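Local coordinates for protein ORF48 (Lactococcus phage TP901-1, PDB 3UH8) that is a structural protein of the phage baseplate, whose immunoglobulin-like N-terminal domain is probably one of the parts of the assembly used for host adhesion, at residues A[98-103]-A[112-117]. Sequence-based numbering, arbitrary orientation.
Sequences FSFRKQ and FSTRTF
The ring of Phe-100 lies nearly parallel to that of Phe-112 but slid along it, planes at 7°, with Phe-100 CD1 3.5 Å from Phe-112 CZ. One face of each ring thus meets the rim of the other, while Thr-114 CG2, 3.7 Å from Phe-100 CE1, and Phe-112 O lie at the edge of the Phe-100 ring, in plane. Lys-43 adds a cation-pi contact to Phe-112. Further along, the near-parallel rings of Phe-98 and Phe-117 barely overlap, CE2 of the first lying 3.7 Å from CE1 of the second.

The antiparallel backbone ladder is short. Phe-100 N donates to Phe-112 O (2.9 Å), and Ser-99 and Ser-113 form a non-hydrogen-bonded pair. Thr-114 N then donates to Phe-98 O (2.7 Å). The return bond goes to a side chain. With Thr-114 OG1 held between backbone N and carbonyl carbon (chi1 68°), Phe-98 N donates to that hydroxyl at 2.8 Å, nearly straight at 166°.

The threonine hydroxyl therefore stands in for a backbone carbonyl where strand 112-122 is interrupted, keeping the amide of buried Phe-98 satisfied, while Phe-98 against Phe-117 carries the apolar packing beyond the bridged residues.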
ATOM      1  N   PHE A  98      -0.378   4.492  -1.045  1.00 24.23           N
ATOM      2  CA  PHE A  98       0.731   4.557  -0.096  1.00 23.92           C
ATOM      3  C   PHE A  98       1.273   5.972   0.018  1.00 28.53           C
ATOM      4  O   PHE A  98       1.601   6.586  -0.995  1.00 28.05           O
ATOM      5  CB  PHE A  98       1.845   3.559  -0.447  1.00 25.50           C
ATOM      6  CG  PHE A  98       1.462   2.118  -0.216  1.00 26.64           C
ATOM      7  CD1 PHE A  98       1.463   1.578   1.067  1.00 29.39           C
ATOM      8  CD2 PHE A  98       1.084   1.306  -1.272  1.00 28.49           C
ATOM      9  CE1 PHE A  98       1.082   0.252   1.283  1.00 30.32           C
ATOM     10  CE2 PHE A  98       0.715  -0.026  -1.058  1.00 31.22           C
ATOM     11  CZ  PHE A  98       0.715  -0.544   0.220  1.00 29.30           C
ATOM     12  N   SER A  99       1.343   6.488   1.252  1.00 26.18           N
ATOM     13  CA  SER A  99       1.840   7.823   1.578  1.00 26.56           C
ATOM     14  C   SER A  99       3.164   7.696   2.337  1.00 31.88           C
ATOM     15  O   SER A  99       3.257   6.910   3.281  1.00 31.67           O
ATOM     16  CB  SER A  99       0.807   8.582   2.403  1.00 30.03           C
ATOM     17  OG  SER A  99       1.322   9.796   2.924  1.00 37.88           O
ATOM     18  N   PHE A 100       4.185   8.454   1.910  1.00 29.31           N
ATOM     19  CA  PHE A 100       5.526   8.423   2.500  1.00 29.36           C
ATOM     20  C   PHE A 100       5.739   9.675   3.323  1.00 35.39           C
ATOM     21  O   PHE A 100       5.619  10.788   2.804  1.00 35.11           O
ATOM     22  CB  PHE A 100       6.594   8.224   1.411  1.00 30.89           C
ATOM     23  CG  PHE A 100       6.381   6.957   0.608  1.00 32.20           C
ATOM     24  CD1 PHE A 100       5.503   6.936  -0.471  1.00 34.89           C
ATOM     25  CD2 PHE A 100       7.022   5.775   0.960  1.00 34.00           C
ATOM     26  CE1 PHE A 100       5.283   5.761  -1.191  1.00 35.63           C
ATOM     27  CE2 PHE A 100       6.808   4.601   0.231  1.00 36.72           C
ATOM     28  CZ  PHE A 100       5.930   4.601  -0.831  1.00 34.89           C
ATOM     29  N   ARG A 101       5.964   9.490   4.638  1.00 33.66           N
ATOM     30  CA  ARG A 101       6.037  10.588   5.600  1.00 34.18           C
ATOM     31  C   ARG A 101       7.281  10.627   6.484  1.00 41.21           C
ATOM     32  O   ARG A 101       7.910   9.598   6.737  1.00 40.64           O
ATOM     33  CB  ARG A 101       4.765  10.597   6.484  1.00 32.92           C
ATOM     34  CG  ARG A 101       3.486  10.255   5.722  1.00 39.35           C
ATOM     35  CD  ARG A 101       2.213  10.313   6.530  1.00 43.34           C
ATOM     36  NE  ARG A 101       1.069  10.034   5.664  1.00 44.48           N
ATOM     37  CZ  ARG A 101      -0.188   9.913   6.076  1.00 53.13           C
ATOM     38  NH1 ARG A 101      -0.484  10.041   7.364  1.00 38.28           N
ATOM     39  NH2 ARG A 101      -1.157   9.658   5.208  1.00 37.85           N
ATOM     40  N   LYS A 102       7.610  11.837   6.980  1.00 40.31           N
ATOM     41  CA  LYS A 102       8.702  12.083   7.924  1.00 41.23           C
ATOM     42  C   LYS A 102       8.190  12.901   9.122  1.00 47.26           C
ATOM     43  O   LYS A 102       7.281  13.723   8.963  1.00 46.96           O
ATOM     44  CB  LYS A 102       9.936  12.699   7.226  1.00 44.19           C
ATOM     45  CG  LYS A 102      10.191  14.182   7.453  1.00 61.64           C
ATOM     46  CD  LYS A 102      10.811  14.805   6.223  1.00 73.75           C
ATOM     47  CE  LYS A 102      12.106  15.507   6.513  1.00 87.26           C
ATOM     48  NZ  LYS A 102      12.555  16.296   5.338  1.00 97.92           N
ATOM     49  N   GLN A 103       8.766  12.672  10.309  1.00 45.49           N
ATOM     50  CA  GLN A 103       8.366  13.323  11.546  1.00 46.18           C
ATOM     51  C   GLN A 103       9.076  14.613  11.860  1.00 52.08           C
ATOM     52  O   GLN A 103      10.307  14.696  11.829  1.00 51.63           O
ATOM     53  CB  GLN A 103       8.461  12.359  12.708  1.00 47.55           C
ATOM     54  CG  GLN A 103       7.120  11.810  13.083  1.00 61.46           C
ATOM     55  CD  GLN A 103       7.151  11.236  14.462  1.00 80.02           C
ATOM     56  OE1 GLN A 103       8.040  10.462  14.811  1.00 75.75           O
ATOM     57  NE2 GLN A 103       6.199  11.623  15.292  1.00 71.98           N
ATOM     58  N   PHE A 112       5.577  12.802  -0.199  1.00 40.60           N
ATOM     59  CA  PHE A 112       5.001  12.345  -1.468  1.00 39.89           C
ATOM     60  C   PHE A 112       4.167  11.072  -1.247  1.00 42.79           C
ATOM     61  O   PHE A 112       4.260  10.445  -0.187  1.00 42.47           O
ATOM     62  CB  PHE A 112       6.087  12.118  -2.548  1.00 41.60           C
ATOM     63  CG  PHE A 112       6.778  10.777  -2.508  1.00 43.03           C
ATOM     64  CD1 PHE A 112       6.452   9.780  -3.422  1.00 46.09           C
ATOM     65  CD2 PHE A 112       7.752  10.505  -1.557  1.00 45.11           C
ATOM     66  CE1 PHE A 112       7.084   8.535  -3.377  1.00 46.90           C
ATOM     67  CE2 PHE A 112       8.392   9.263  -1.522  1.00 47.89           C
ATOM     68  CZ  PHE A 112       8.045   8.284  -2.427  1.00 46.01           C
ATOM     69  N   SER A 113       3.389  10.672  -2.263  1.00 38.25           N
ATOM     70  CA  SER A 113       2.550   9.477  -2.201  1.00 37.54           C
ATOM     71  C   SER A 113       2.413   8.797  -3.552  1.00 39.61           C
ATOM     72  O   SER A 113       2.719   9.400  -4.584  1.00 39.03           O
ATOM     73  CB  SER A 113       1.166   9.826  -1.658  1.00 41.00           C
ATOM     74  OG  SER A 113       0.547  10.859  -2.409  1.00 49.41           O
ATOM     75  N   THR A 114       1.948   7.537  -3.543  1.00 35.10           N
ATOM     76  CA  THR A 114       1.677   6.785  -4.765  1.00 34.37           C
ATOM     77  C   THR A 114       0.287   7.200  -5.235  1.00 37.40           C
ATOM     78  O   THR A 114      -0.474   7.823  -4.486  1.00 36.86           O
ATOM     79  CB  THR A 114       1.681   5.251  -4.516  1.00 41.06           C
ATOM     80  OG1 THR A 114       0.568   4.883  -3.695  1.00 38.82           O
ATOM     81  CG2 THR A 114       2.989   4.730  -3.933  1.00 39.84           C
ATOM     82  N   ARG A 115      -0.061   6.817  -6.453  1.00 33.53           N
ATOM     83  CA  ARG A 115      -1.389   7.082  -6.974  1.00 33.02           C
ATOM     84  C   ARG A 115      -2.277   5.932  -6.538  1.00 35.32           C
ATOM     85  O   ARG A 115      -1.753   4.866  -6.199  1.00 35.10           O
ATOM     86  CB  ARG A 115      -1.333   7.248  -8.484  1.00 34.02           C
ATOM     87  CG  ARG A 115      -0.715   8.598  -8.831  1.00 46.21           C
ATOM     88  CD  ARG A 115      -0.443   8.785 -10.303  1.00 58.72           C
ATOM     89  NE  ARG A 115      -1.598   8.425 -11.125  1.00 70.51           N
ATOM     90  CZ  ARG A 115      -2.360   9.296 -11.776  1.00 87.03           C
ATOM     91  NH1 ARG A 115      -2.085  10.593 -11.730  1.00 75.44           N
ATOM     92  NH2 ARG A 115      -3.388   8.874 -12.499  1.00 74.54           N
ATOM     93  N   THR A 116      -3.604   6.154  -6.467  1.00 30.17           N
ATOM     94  CA  THR A 116      -4.534   5.114  -6.018  1.00 29.13           C
ATOM     95  C   THR A 116      -4.493   3.862  -6.884  1.00 30.94           C
ATOM     96  O   THR A 116      -4.198   3.926  -8.078  1.00 30.65           O
ATOM     97  CB  THR A 116      -5.976   5.626  -5.841  1.00 36.37           C
ATOM     98  OG1 THR A 116      -6.524   5.997  -7.106  1.00 36.02           O
ATOM     99  CG2 THR A 116      -6.095   6.754  -4.834  1.00 34.60           C
ATOM    100  N   PHE A 117      -4.754   2.724  -6.252  1.00 25.82           N
ATOM    101  CA  PHE A 117      -4.820   1.416  -6.878  1.00 24.73           C
ATOM    102  C   PHE A 117      -5.969   0.666  -6.234  1.00 28.06           C
ATOM    103  O   PHE A 117      -6.428   1.040  -5.148  1.00 27.39           O
ATOM    104  CB  PHE A 117      -3.493   0.653  -6.714  1.00 26.20           C
ATOM    105  CG  PHE A 117      -3.185   0.154  -5.319  1.00 27.40           C
ATOM    106  CD1 PHE A 117      -2.562   0.979  -4.392  1.00 30.08           C
ATOM    107  CD2 PHE A 117      -3.486  -1.150  -4.945  1.00 29.21           C
ATOM    108  CE1 PHE A 117      -2.279   0.519  -3.102  1.00 30.87           C
ATOM    109  CE2 PHE A 117      -3.201  -1.610  -3.656  1.00 31.88           C
ATOM    110  CZ  PHE A 117      -2.596  -0.773  -2.744  1.00 29.97           C
TER